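Local coordinates for protein probable TonB-dependent siderophore receptor PiuA (Acinetobacter baumannii, PDB 5FP1) that probably takes part in the first step of iron uptake by binding iron-chelating siderophores at the outer membrane, and may bind ferric enterobactin with micromolar affinity, at residues Gly69-Gly73 / Arg84-Arg88; Gly75-Asn81 / Tyr299-Asn303; Asn187-Gly191 / Glu704-Ser709; Tyr256-Arg262 / Pro397-Phe402. All coordinates share one frame; numbering follows the deposited sequence.

Interaction 1 (Gly69-Gly73 / Arg84-Arg88)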
loop_
_atom_site.group_PDB
_atom_site.type_symbol
_atom_site.label_atom_id
_atom_site.label_comp_id
_atom_site.label_asym_id
_atom_site.label_seq_id
_atom_site.Cartn_x
_atom_site.Cartn_y
_atom_site.Cartn_z
ATOM N N GLY A 69 4.622 -11.852 -0.879
ATOM C CA GLY A 69 5.843 -11.062 -0.896
ATOM C C GLY A 69 5.592 -9.566 -0.728
ATOM O O GLY A 69 6.544 -8.795 -0.667
ATOM N N ILE A 70 4.333 -9.141 -0.672
ATOM C CA ILE A 70 4.061 -7.734 -0.363
ATOM C C ILE A 70 4.051 -7.771 1.151
ATOM O O ILE A 70 3.304 -8.534 1.748
ATOM C CB ILE A 70 2.725 -7.229 -0.910
ATOM C CG1 ILE A 70 2.641 -7.430 -2.421
ATOM C CG2 ILE A 70 2.518 -5.764 -0.560
ATOM C CD1 ILE A 70 3.886 -7.058 -3.166
ATOM N N THR A 71 4.980 -7.072 1.775
ATOM C CA THR A 71 5.015 -7.046 3.213
ATOM C C THR A 71 4.581 -5.650 3.656
ATOM O O THR A 71 4.858 -4.667 2.979
ATOM C CB THR A 71 6.448 -7.387 3.679
ATOM O OG1 THR A 71 6.814 -8.692 3.159
ATOM C CG2 THR A 71 6.547 -7.414 5.163
ATOM N N LEU A 72 3.929 -5.570 4.804
ATOM C CA LEU A 72 3.445 -4.305 5.351
ATOM C C LEU A 72 4.391 -3.758 6.412
ATOM O O LEU A 72 4.901 -4.499 7.264
ATOM C CB LEU A 72 2.088 -4.473 6.005
ATOM C CG LEU A 72 1.005 -5.041 5.120
ATOM C CD1 LEU A 72 -0.302 -5.240 5.885
ATOM C CD2 LEU A 72 0.838 -4.140 3.909
ATOM N N GLY A 73 4.644 -2.462 6.327
ATOM C CA GLY A 73 5.499 -1.780 7.293
ATOM C C GLY A 73 4.684 -1.077 8.353
ATOM O O GLY A 73 3.461 -0.826 8.192
ATOM N N ARG A 84 1.710 0.919 4.402
ATOM C CA ARG A 84 3.145 0.993 4.040
ATOM C C ARG A 84 3.593 -0.273 3.311
ATOM O O ARG A 84 4.292 -1.111 3.879
ATOM C CB ARG A 84 4.021 1.171 5.292
ATOM C CG ARG A 84 3.728 2.375 6.171
ATOM C CD ARG A 84 4.819 2.564 7.238
ATOM N NE ARG A 84 6.068 2.914 6.551
ATOM C CZ ARG A 84 7.247 2.316 6.716
ATOM N NH1 ARG A 84 7.447 1.417 7.668
ATOM N NH2 ARG A 84 8.262 2.681 5.961
ATOM N N PRO A 85 3.184 -0.438 2.061
ATOM C CA PRO A 85 3.492 -1.716 1.407
ATOM C C PRO A 85 4.908 -1.748 0.861
ATOM O O PRO A 85 5.338 -0.807 0.186
ATOM C CB PRO A 85 2.501 -1.782 0.259
ATOM C CG PRO A 85 1.554 -0.625 0.458
ATOM C CD PRO A 85 2.305 0.396 1.243
ATOM N N PHE A 86 5.600 -2.858 1.110
ATOM C CA PHE A 86 6.883 -3.138 0.498
ATOM C C PHE A 86 6.702 -4.121 -0.667
ATOM O O PHE A 86 6.009 -5.138 -0.521
ATOM C CB PHE A 86 7.834 -3.710 1.562
ATOM C CG PHE A 86 8.389 -2.677 2.465
ATOM C CD1 PHE A 86 7.590 -2.080 3.441
ATOM C CD2 PHE A 86 9.700 -2.256 2.330
ATOM C CE1 PHE A 86 8.106 -1.100 4.278
ATOM C CE2 PHE A 86 10.226 -1.290 3.179
ATOM C CZ PHE A 86 9.431 -0.712 4.151
ATOM N N ILE A 87 7.286 -3.786 -1.810
ATOM C CA ILE A 87 7.207 -4.599 -3.003
ATOM C C ILE A 87 8.629 -4.941 -3.424
ATOM O O ILE A 87 9.493 -4.050 -3.596
ATOM C CB ILE A 87 6.472 -3.886 -4.143
ATOM C CG1 ILE A 87 5.089 -3.416 -3.676
ATOM C CG2 ILE A 87 6.294 -4.806 -5.330
ATOM C CD1 ILE A 87 4.403 -2.538 -4.707
ATOM N N ARG A 88 8.881 -6.236 -3.537
ATOM C CA ARG A 88 10.229 -6.759 -3.792
ATOM C C ARG A 88 11.298 -6.121 -2.897
ATOM O O ARG A 88 12.418 -5.856 -3.339
ATOM C CB ARG A 88 10.593 -6.588 -5.270
ATOM C CG ARG A 88 9.760 -7.436 -6.223
ATOM C CD ARG A 88 10.274 -7.300 -7.666
ATOM N NE ARG A 88 9.513 -8.142 -8.591
ATOM C CZ ARG A 88 9.714 -8.200 -9.904
ATOM N NH1 ARG A 88 10.642 -7.461 -10.478
ATOM N NH2 ARG A 88 8.952 -8.973 -10.643
HETATM O O HOH W 1 7.427 -8.688 -3.379
HETATM O O HOH W 2 1.312 -1.202 6.258
#

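Interaction 2 (Gly75-Asn81 / Tyr299-Asn303)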
loop_
_atom_site.group_PDB
_atom_site.type_symbol
_atom_site.label_atom_id
_atom_site.label_comp_id
_atom_site.label_asym_id
_atom_site.label_seq_id
_atom_site.Cartn_x
_atom_site.Cartn_y
_atom_site.Cartn_z
ATOM N N GLY A 75 4.432 1.988 11.651
ATOM C CA GLY A 75 4.776 3.348 12.012
ATOM C C GLY A 75 5.635 3.486 13.246
ATOM O O GLY A 75 5.836 2.539 13.993
ATOM N N GLU A 76 6.153 4.685 13.462
ATOM C CA GLU A 76 6.874 4.975 14.702
ATOM C C GLU A 76 6.847 6.470 14.970
ATOM O O GLU A 76 5.877 7.135 14.626
ATOM C CB GLU A 76 8.299 4.438 14.680
ATOM C CG GLU A 76 8.779 3.983 16.056
ATOM C CD GLU A 76 10.045 4.714 16.499
ATOM O OE1 GLU A 76 9.933 5.899 16.879
ATOM O OE2 GLU A 76 11.146 4.112 16.472
ATOM N N GLY A 77 7.854 6.994 15.661
ATOM C CA GLY A 77 7.830 8.382 16.060
ATOM C C GLY A 77 7.963 9.351 14.903
ATOM O O GLY A 77 7.390 10.442 14.943
ATOM N N GLY A 78 8.700 8.942 13.877
ATOM C CA GLY A 78 8.992 9.785 12.734
ATOM C C GLY A 78 8.373 9.360 11.426
ATOM O O GLY A 78 8.745 9.859 10.368
ATOM N N ASN A 79 7.429 8.413 11.466
ATOM C CA ASN A 79 6.699 8.062 10.261
ATOM C C ASN A 79 5.318 7.527 10.560
ATOM O O ASN A 79 5.148 6.806 11.537
ATOM C CB ASN A 79 7.482 7.063 9.432
ATOM C CG ASN A 79 7.557 5.700 10.072
ATOM O OD1 ASN A 79 8.191 5.518 11.108
ATOM N ND2 ASN A 79 6.960 4.710 9.407
ATOM N N PRO A 80 4.325 7.889 9.728
ATOM C CA PRO A 80 2.934 7.580 10.059
ATOM C C PRO A 80 2.613 6.106 9.964
ATOM O O PRO A 80 3.357 5.322 9.343
ATOM C CB PRO A 80 2.132 8.394 9.038
ATOM C CG PRO A 80 3.062 8.534 7.870
ATOM C CD PRO A 80 4.432 8.665 8.484
ATOM N N ASN A 81 1.512 5.732 10.608
ATOM C CA ASN A 81 1.151 4.330 10.801
ATOM C C ASN A 81 0.072 3.871 9.814
ATOM O O ASN A 81 -0.794 3.080 10.178
ATOM C CB ASN A 81 0.622 4.136 12.219
ATOM C CG ASN A 81 -0.678 4.919 12.469
ATOM O OD1 ASN A 81 -1.075 5.768 11.662
ATOM N ND2 ASN A 81 -1.363 4.604 13.576
ATOM N N TYR A 299 -3.548 11.724 14.929
ATOM C CA TYR A 299 -3.398 10.509 15.681
ATOM C C TYR A 299 -2.461 10.577 16.876
ATOM O O TYR A 299 -1.500 11.371 16.920
ATOM C CB TYR A 299 -2.981 9.345 14.775
ATOM C CG TYR A 299 -1.583 9.421 14.216
ATOM C CD1 TYR A 299 -0.471 9.129 14.998
ATOM C CD2 TYR A 299 -1.374 9.743 12.884
ATOM C CE1 TYR A 299 0.811 9.166 14.473
ATOM C CE2 TYR A 299 -0.090 9.805 12.356
ATOM C CZ TYR A 299 1.001 9.517 13.151
ATOM O OH TYR A 299 2.270 9.612 12.605
ATOM N N VAL A 300 -2.779 9.720 17.832
ATOM C CA VAL A 300 -1.940 9.385 18.985
ATOM C C VAL A 300 -2.036 7.880 19.184
ATOM O O VAL A 300 -3.143 7.338 19.332
ATOM C CB VAL A 300 -2.440 10.068 20.285
ATOM C CG1 VAL A 300 -1.721 9.486 21.498
ATOM C CG2 VAL A 300 -2.217 11.566 20.205
ATOM N N TRP A 301 -0.918 7.179 19.140
ATOM C CA TRP A 301 -0.930 5.736 19.360
ATOM C C TRP A 301 0.288 5.299 20.172
ATOM O O TRP A 301 1.248 6.078 20.370
ATOM C CB TRP A 301 -1.080 4.921 18.051
ATOM C CG TRP A 301 0.029 5.056 17.160
ATOM C CD1 TRP A 301 0.205 6.034 16.203
ATOM C CD2 TRP A 301 1.210 4.231 17.111
ATOM N NE1 TRP A 301 1.421 5.868 15.592
ATOM C CE2 TRP A 301 2.051 4.767 16.118
ATOM C CE3 TRP A 301 1.641 3.106 17.825
ATOM C CZ2 TRP A 301 3.302 4.204 15.807
ATOM C CZ3 TRP A 301 2.869 2.545 17.509
ATOM C CH2 TRP A 301 3.692 3.103 16.526
ATOM N N THR A 302 0.228 4.064 20.656
ATOM C CA THR A 302 1.189 3.577 21.628
ATOM C C THR A 302 2.206 2.628 21.053
ATOM O O THR A 302 1.856 1.581 20.491
ATOM C CB THR A 302 0.478 2.863 22.797
ATOM O OG1 THR A 302 -0.367 3.797 23.468
ATOM C CG2 THR A 302 1.491 2.303 23.760
ATOM N N ASN A 303 3.475 2.977 21.241
ATOM C CA ASN A 303 4.590 2.048 21.047
ATOM C C ASN A 303 4.764 1.262 22.372
ATOM O O ASN A 303 4.970 1.869 23.430
ATOM C CB ASN A 303 5.836 2.857 20.659
ATOM C CG ASN A 303 7.148 2.056 20.672
ATOM O OD1 ASN A 303 7.284 0.996 21.302
ATOM N ND2 ASN A 303 8.150 2.628 20.029
HETATM O O HOH W 3 4.424 9.612 14.620
HETATM O O HOH W 4 3.309 6.752 13.580
#

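Interaction 3 (Asn187-Gly191 / Glu704-Ser709)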
loop_
_atom_site.group_PDB
_atom_site.type_symbol
_atom_site.label_atom_id
_atom_site.label_comp_id
_atom_site.label_asym_id
_atom_site.label_seq_id
_atom_site.Cartn_x
_atom_site.Cartn_y
_atom_site.Cartn_z
ATOM N N ASN A 187 -15.786 -2.123 13.278
ATOM C CA ASN A 187 -15.357 -3.402 13.812
ATOM C C ASN A 187 -14.328 -3.200 14.907
ATOM O O ASN A 187 -13.579 -2.210 14.900
ATOM C CB ASN A 187 -14.792 -4.328 12.712
ATOM C CG ASN A 187 -13.387 -3.937 12.253
ATOM O OD1 ASN A 187 -13.223 -3.009 11.460
ATOM N ND2 ASN A 187 -12.382 -4.672 12.712
ATOM N N GLU A 188 -14.294 -4.137 15.842
ATOM C CA GLU A 188 -13.182 -4.264 16.772
ATOM C C GLU A 188 -12.181 -5.193 16.135
ATOM O O GLU A 188 -12.561 -6.094 15.397
ATOM C CB GLU A 188 -13.639 -4.866 18.097
ATOM C CG GLU A 188 -14.615 -3.991 18.836
ATOM C CD GLU A 188 -15.182 -4.694 20.061
ATOM O OE1 GLU A 188 -14.671 -5.778 20.450
ATOM O OE2 GLU A 188 -16.133 -4.137 20.623
ATOM N N LYS A 189 -10.897 -4.979 16.409
ATOM C CA LYS A 189 -9.876 -5.877 15.903
ATOM C C LYS A 189 -10.165 -7.274 16.456
ATOM O O LYS A 189 -10.286 -7.468 17.674
ATOM C CB LYS A 189 -8.485 -5.422 16.313
ATOM C CG LYS A 189 -7.394 -6.268 15.705
ATOM C CD LYS A 189 -6.024 -5.823 16.192
ATOM C CE LYS A 189 -4.915 -6.656 15.541
ATOM N NZ LYS A 189 -3.591 -6.439 16.191
ATOM N N ALA A 190 -10.237 -8.249 15.569
ATOM C CA ALA A 190 -10.703 -9.584 15.954
ATOM C C ALA A 190 -9.734 -10.255 16.911
ATOM O O ALA A 190 -8.512 -10.290 16.667
ATOM C CB ALA A 190 -10.866 -10.452 14.707
ATOM N N GLY A 191 -10.270 -10.746 18.022
ATOM C CA GLY A 191 -9.479 -11.472 19.013
ATOM C C GLY A 191 -8.757 -10.591 20.000
ATOM O O GLY A 191 -8.114 -11.079 20.932
ATOM N N GLU A 704 0.681 -7.500 15.608
ATOM C CA GLU A 704 -0.047 -8.755 15.547
ATOM C C GLU A 704 -1.187 -8.727 14.537
ATOM O O GLU A 704 -1.951 -7.763 14.429
ATOM C CB GLU A 704 -0.559 -9.123 16.962
ATOM C CG GLU A 704 -1.054 -10.552 17.134
ATOM C CD GLU A 704 -1.467 -10.852 18.584
ATOM O OE1 GLU A 704 -1.055 -10.106 19.505
ATOM O OE2 GLU A 704 -2.206 -11.828 18.797
ATOM N N ALA A 705 -1.322 -9.808 13.770
ATOM C CA ALA A 705 -2.462 -9.952 12.882
ATOM C C ALA A 705 -3.719 -10.210 13.694
ATOM O O ALA A 705 -3.664 -10.630 14.848
ATOM C CB ALA A 705 -2.229 -11.098 11.902
ATOM N N GLU A 706 -4.855 -9.900 13.096
ATOM C CA GLU A 706 -6.139 -10.155 13.703
ATOM C C GLU A 706 -6.329 -11.665 13.934
ATOM O O GLU A 706 -5.783 -12.488 13.184
ATOM C CB GLU A 706 -7.236 -9.682 12.752
ATOM C CG GLU A 706 -7.298 -10.581 11.542
ATOM C CD GLU A 706 -8.262 -10.128 10.466
ATOM O OE1 GLU A 706 -8.940 -9.083 10.663
ATOM O OE2 GLU A 706 -8.346 -10.848 9.432
ATOM N N GLY A 707 -7.065 -12.001 14.997
ATOM C CA GLY A 707 -7.463 -13.381 15.322
ATOM C C GLY A 707 -8.587 -13.904 14.432
ATOM O O GLY A 707 -8.988 -13.266 13.468
ATOM N N ARG A 708 -9.090 -15.094 14.748
ATOM C CA ARG A 708 -10.207 -15.669 13.988
ATOM C C ARG A 708 -11.440 -14.784 14.049
ATOM O O ARG A 708 -11.783 -14.216 15.092
ATOM C CB ARG A 708 -10.552 -17.068 14.533
ATOM C CG ARG A 708 -11.658 -17.773 13.750
ATOM C CD ARG A 708 -11.596 -19.265 13.964
ATOM N NE ARG A 708 -11.809 -19.608 15.357
ATOM C CZ ARG A 708 -11.324 -20.696 15.949
ATOM N NH1 ARG A 708 -10.569 -21.568 15.282
ATOM N NH2 ARG A 708 -11.587 -20.902 17.227
ATOM N N SER A 709 -12.134 -14.656 12.927
ATOM C CA SER A 709 -13.392 -13.937 12.905
ATOM C C SER A 709 -14.342 -14.618 11.915
ATOM O O SER A 709 -13.914 -15.422 11.105
ATOM C CB SER A 709 -13.198 -12.474 12.496
ATOM O OG SER A 709 -12.794 -12.380 11.136
HETATM O O HOH W 5 -10.232 -7.751 12.746
#

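Interaction 4 (Tyr256-Arg262 / Pro397-Phe402)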
loop_
_atom_site.group_PDB
_atom_site.type_symbol
_atom_site.label_atom_id
_atom_site.label_comp_id
_atom_site.label_asym_id
_atom_site.label_seq_id
_atom_site.Cartn_x
_atom_site.Cartn_y
_atom_site.Cartn_z
ATOM N N TYR A 256 -3.522 -6.062 24.135
ATOM C CA TYR A 256 -3.460 -4.678 23.644
ATOM C C TYR A 256 -2.760 -3.765 24.620
ATOM O O TYR A 256 -3.208 -3.630 25.764
ATOM C CB TYR A 256 -4.870 -4.156 23.406
ATOM C CG TYR A 256 -4.984 -2.743 22.883
ATOM C CD1 TYR A 256 -4.580 -2.406 21.593
ATOM C CD2 TYR A 256 -5.548 -1.737 23.669
ATOM C CE1 TYR A 256 -4.733 -1.112 21.114
ATOM C CE2 TYR A 256 -5.704 -0.456 23.203
ATOM C CZ TYR A 256 -5.305 -0.135 21.917
ATOM O OH TYR A 256 -5.473 1.171 21.474
ATOM N N TYR A 257 -1.683 -3.127 24.169
ATOM C CA TYR A 257 -0.913 -2.212 24.986
ATOM C C TYR A 257 -1.175 -0.747 24.742
ATOM O O TYR A 257 -0.498 0.119 25.320
ATOM C CB TYR A 257 0.588 -2.506 24.821
ATOM C CG TYR A 257 0.977 -3.853 25.309
ATOM C CD1 TYR A 257 0.755 -4.222 26.629
ATOM C CD2 TYR A 257 1.508 -4.819 24.439
ATOM C CE1 TYR A 257 1.099 -5.483 27.086
ATOM C CE2 TYR A 257 1.865 -6.071 24.895
ATOM C CZ TYR A 257 1.640 -6.408 26.215
ATOM O OH TYR A 257 1.955 -7.665 26.661
ATOM N N GLY A 258 -2.174 -0.440 23.919
ATOM C CA GLY A 258 -2.583 0.925 23.735
ATOM C C GLY A 258 -3.336 1.471 24.950
ATOM O O GLY A 258 -3.673 0.734 25.878
ATOM N N TRP A 259 -3.592 2.761 24.921
ATOM C CA TRP A 259 -4.172 3.487 26.044
ATOM C C TRP A 259 -5.435 4.153 25.519
ATOM O O TRP A 259 -5.388 5.240 24.943
ATOM C CB TRP A 259 -3.152 4.482 26.546
ATOM C CG TRP A 259 -3.433 5.151 27.838
ATOM C CD1 TRP A 259 -4.597 5.125 28.570
ATOM C CD2 TRP A 259 -2.526 5.967 28.554
ATOM N NE1 TRP A 259 -4.445 5.867 29.722
ATOM C CE2 TRP A 259 -3.183 6.398 29.736
ATOM C CE3 TRP A 259 -1.197 6.346 28.344
ATOM C CZ2 TRP A 259 -2.559 7.207 30.682
ATOM C CZ3 TRP A 259 -0.577 7.144 29.291
ATOM C CH2 TRP A 259 -1.267 7.578 30.450
ATOM N N LYS A 260 -6.568 3.484 25.697
ATOM C CA LYS A 260 -7.759 3.865 24.976
ATOM C C LYS A 260 -8.306 5.223 25.325
ATOM O O LYS A 260 -8.875 5.893 24.445
ATOM C CB LYS A 260 -8.840 2.787 25.063
ATOM C CG LYS A 260 -8.406 1.531 24.333
ATOM C CD LYS A 260 -9.469 0.468 24.350
ATOM C CE LYS A 260 -10.548 0.740 23.346
ATOM N NZ LYS A 260 -11.262 -0.522 23.098
ATOM N N ASP A 261 -8.103 5.665 26.566
ATOM C CA ASP A 261 -8.554 6.987 26.985
ATOM C C ASP A 261 -7.665 8.095 26.422
ATOM O O ASP A 261 -8.036 9.261 26.490
ATOM C CB ASP A 261 -8.579 7.096 28.516
ATOM C CG ASP A 261 -9.491 8.232 29.016
ATOM O OD1 ASP A 261 -10.588 8.374 28.474
ATOM O OD2 ASP A 261 -9.088 8.999 29.910
ATOM N N ARG A 262 -6.470 7.741 25.932
ATOM C CA ARG A 262 -5.517 8.724 25.384
ATOM C C ARG A 262 -5.433 8.686 23.841
ATOM O O ARG A 262 -5.362 9.724 23.176
ATOM C CB ARG A 262 -4.132 8.440 25.925
ATOM C CG ARG A 262 -3.102 9.491 25.570
ATOM C CD ARG A 262 -1.699 9.032 25.858
ATOM N NE ARG A 262 -1.249 7.963 24.973
ATOM C CZ ARG A 262 -0.055 7.376 25.033
ATOM N NH1 ARG A 262 0.828 7.722 25.963
ATOM N NH2 ARG A 262 0.265 6.443 24.148
ATOM N N PRO A 397 -2.911 -6.478 30.814
ATOM C CA PRO A 397 -3.096 -5.040 30.984
ATOM C C PRO A 397 -4.557 -4.662 31.169
ATOM O O PRO A 397 -5.427 -5.263 30.541
ATOM C CB PRO A 397 -2.581 -4.440 29.657
ATOM C CG PRO A 397 -2.598 -5.574 28.683
ATOM C CD PRO A 397 -2.334 -6.816 29.496
ATOM N N THR A 398 -4.819 -3.658 31.999
ATOM C CA THR A 398 -6.159 -3.139 32.132
ATOM C C THR A 398 -6.207 -1.681 31.713
ATOM O O THR A 398 -5.253 -0.930 31.941
ATOM C CB THR A 398 -6.666 -3.291 33.591
ATOM O OG1 THR A 398 -5.816 -2.559 34.462
ATOM C CG2 THR A 398 -6.643 -4.744 34.012
ATOM N N GLN A 399 -7.323 -1.262 31.119
ATOM C CA GLN A 399 -7.463 0.108 30.622
ATOM C C GLN A 399 -7.740 1.089 31.749
ATOM O O GLN A 399 -8.606 0.848 32.594
ATOM C CB GLN A 399 -8.577 0.170 29.573
ATOM C CG GLN A 399 -8.184 -0.524 28.279
ATOM C CD GLN A 399 -7.034 0.205 27.596
ATOM O OE1 GLN A 399 -6.968 1.431 27.623
ATOM N NE2 GLN A 399 -6.100 -0.545 27.037
ATOM N N LYS A 400 -7.001 2.192 31.749
ATOM C CA LYS A 400 -7.055 3.237 32.782
ATOM C C LYS A 400 -7.249 4.618 32.190
ATOM O O LYS A 400 -7.000 4.829 31.002
ATOM C CB LYS A 400 -5.743 3.279 33.552
ATOM C CG LYS A 400 -5.354 1.998 34.276
ATOM C CD LYS A 400 -6.233 1.748 35.496
ATOM C CE LYS A 400 -5.814 0.461 36.190
ATOM N NZ LYS A 400 -6.764 0.058 37.269
ATOM N N PRO A 401 -7.668 5.586 33.017
ATOM C CA PRO A 401 -7.800 6.960 32.536
ATOM C C PRO A 401 -6.490 7.634 32.122
ATOM O O PRO A 401 -5.413 7.346 32.636
ATOM C CB PRO A 401 -8.442 7.722 33.736
ATOM C CG PRO A 401 -9.021 6.663 34.618
ATOM C CD PRO A 401 -8.226 5.403 34.383
ATOM N N PHE A 402 -6.603 8.552 31.180
ATOM C CA PHE A 402 -5.501 9.416 30.821
ATOM C C PHE A 402 -5.760 10.731 31.523
ATOM O O PHE A 402 -6.782 11.351 31.276
ATOM C CB PHE A 402 -5.461 9.608 29.289
ATOM C CG PHE A 402 -4.480 10.643 28.814
ATOM C CD1 PHE A 402 -3.112 10.468 29.006
ATOM C CD2 PHE A 402 -4.916 11.788 28.146
ATOM C CE1 PHE A 402 -2.205 11.418 28.557
ATOM C CE2 PHE A 402 -4.014 12.746 27.699
ATOM C CZ PHE A 402 -2.651 12.561 27.902
HETATM O O HOH W 6 -7.760 3.651 28.731
#

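Interaction 1 (Gly69-Gly73 / Arg84-Arg88)
Ile70 CA points its hydrogen at Phe86 O, 3.2 Å away, beside a short antiparallel pairing held by three backbone hydrogen bonds. Thr71 and Phe86 form the hydrogen-bonded pair: Phe86 N reaches Thr71 O at 2.7 Å in a nearly linear bond, while Thr71 N returns a longer one to Phe86 O. Gly73 N then bonds Arg84 O, past the non-hydrogen-bonded pair of Leu72 and Pro85.

The Phe86 side chain can be traced outward. Its CB lies 3.4 Å from Thr71 O, an oxygen that sits at the ring edge near the ring plane; CD1 passes the same oxygen at 3.8 Å, and CE1 arrives 4.0 Å from Gly73 CA. With CG anti to the carbonyl carbon (chi1 -77°), the ring runs along the partner strand toward Gly73. Away from the Phe86 ring, Ile70 CD1 meets Ile87 CG1 at 3.9 Å, the two side chains lying side by side. Two waters carry the pairing past its ends, one joining Gly69 O weakly to Arg88 N, the other Gly73 O to Arg84 N. Arg84 NE is held in a salt bridge by Glu93. The arrangement is a two-stranded antiparallel ladder, part of the small three-stranded sheet 71-72, 85-87 and 90-91 in the plug of a TonB-dependent receptor.

Interaction 2 (Gly75-Asn81 / Tyr299-Asn303)
Asn81 sets the ND2 end of its carboxamide over one face of the Trp301 indole, above CD1 at 3.4 Å, the two planes 13° apart. Its CG stands between the backbone N and the carbonyl carbon (chi1 64°), which brings ND2 above the indole. At the other end, OD1 lies over the rim of one Tyr299 ring face, 4.2 Å from Tyr299 CD2, and accepts a hydrogen bond from Gln265.

The far edge of the indole is met by backbone: Gly75 O comes 3.4 Å from Trp301 CH2, and Glu76 N lies near the ring plane at the same edge. The Tyr299 hydroxyl abuts Pro80, its OH 3.3 Å from Pro80 CA, and is also hydrogen-bonded to Trp501.

No direct hydrogen bond joins the two segments. One water accepts from Trp301 NE1 at 2.9 Å and lies 2.7 Å from Asn79 O, to which it can donate, while a second links Glu76 O with Tyr299 OH; the acceptors around these waters may share their protons. Within the plug loop, Glu76 N bonds Asn79 O three residues on, and Gly77 N bonds Glu76 OE1, tying the loop to itself. The loop is thus seated on barrel strand 284-304 by amide-on-aromatic overlap; between the two segments the polar links run through water, while Asn81 and Gly75 bond directly to Gln265 and Tyr701 elsewhere on the barrel.

Interaction 3 (Asn187-Gly191 / Glu704-Ser709)
Two connections of the beta-barrel meet here: the chain just beyond strand 177-188 and the loop between strands 701-704 and 709-717. Ala190 supplies the centre. Its carbonyl O takes a hydrogen bond from Gly707 N at 2.8 Å, with the donor well above the carbonyl plane, 49° out of it. The Ala190 methyl fits against the opposing loop, CB lying 3.6 Å from Gly707 O and 3.8 Å from Ser709 CB. A water links the amide of the same residue to Glu706, accepting from Ala190 N and donating to Glu706 OE1 at 2.8 Å.

Lys189 makes the second direct bond. Fully extended, with CG anti to the backbone N (chi1 -175°), the chain carries NZ to within 2.7 Å of Glu704 O, again from above the carbonyl plane. The same ammonium is paired with Asp231 in a salt bridge, and the Glu704 carboxylate turns elsewhere, its OE2 receiving Gly254 N.

Around the contact, Lys189 continues backbone pairing with Ala196, while Ser709 is already bonded to Asn685 at the start of the last strand. The join thus spans strands 177-188 and 709-717, which in the barrel are separated by 149-157 and 161-171.

Interaction 4 (Tyr256-Arg262 / Pro397-Phe402)
Neither segment is helix or strand, and the nearest CA atoms, those of Asp261 and Phe402, are 5.5 Å apart. The direct hydrogen bonds all join a side chain to backbone. Gln399 makes two of them, one with each end of its amide. NE2 donates to Gly258 O at 3.0 Å in an almost straight bond, 177° at the hydrogen, while OE1 accepts from Lys260 N at 2.8 Å. Its chain bends at chi2, and the two bonds together fix the rotation of the amide. A water is the second partner of OE1, and also donates to Lys400 O and accepts from Asp261 N.

Asp261 answers in the other direction: OD2 uses its anti lone pair to take Phe402 N at 2.8 Å. The Phe402 ring meets two partners, one at its edge and one over a face. Its edge points into the face of the Trp259 six-membered ring, T-shaped, with centroids 5.2 Å apart and planes at 89°. Over one Phe402 face Arg262 CG makes a CH-pi contact, 3.5 Å from the ring centroid and 9° off its normal. Trp259 NE1 gives only a weak bond to Lys400 O. At the far end Pro397 CG leans on Tyr257 CE1.

The two loops precede barrel strands 264-279 and 405-428. Strand 315-341 lies alongside, touched by Tyr257 and Arg262, and strand 391-393 meets Tyr257 and Pro397.

Interaction 1 lies nearest the centre of the chain, its own centre about 7 Å from that point, and is a contact of the plug with itself, built on strand-to-strand backbone bonds. Interaction 2 is the most buried and the one that crosses from plug to barrel, using rings, an amide face and water. Interactions 3 and 4 join barrel connections alone and include exposed residues; there side chains and backbone share the bonding, with aromatic packing added in interaction 4. Interactions 1 and 2 touch where Arg84 packs on Asn79, and interactions 2 and 4 where Thr302 meets Tyr257 and Gly258. Interaction 3 touches none of the others.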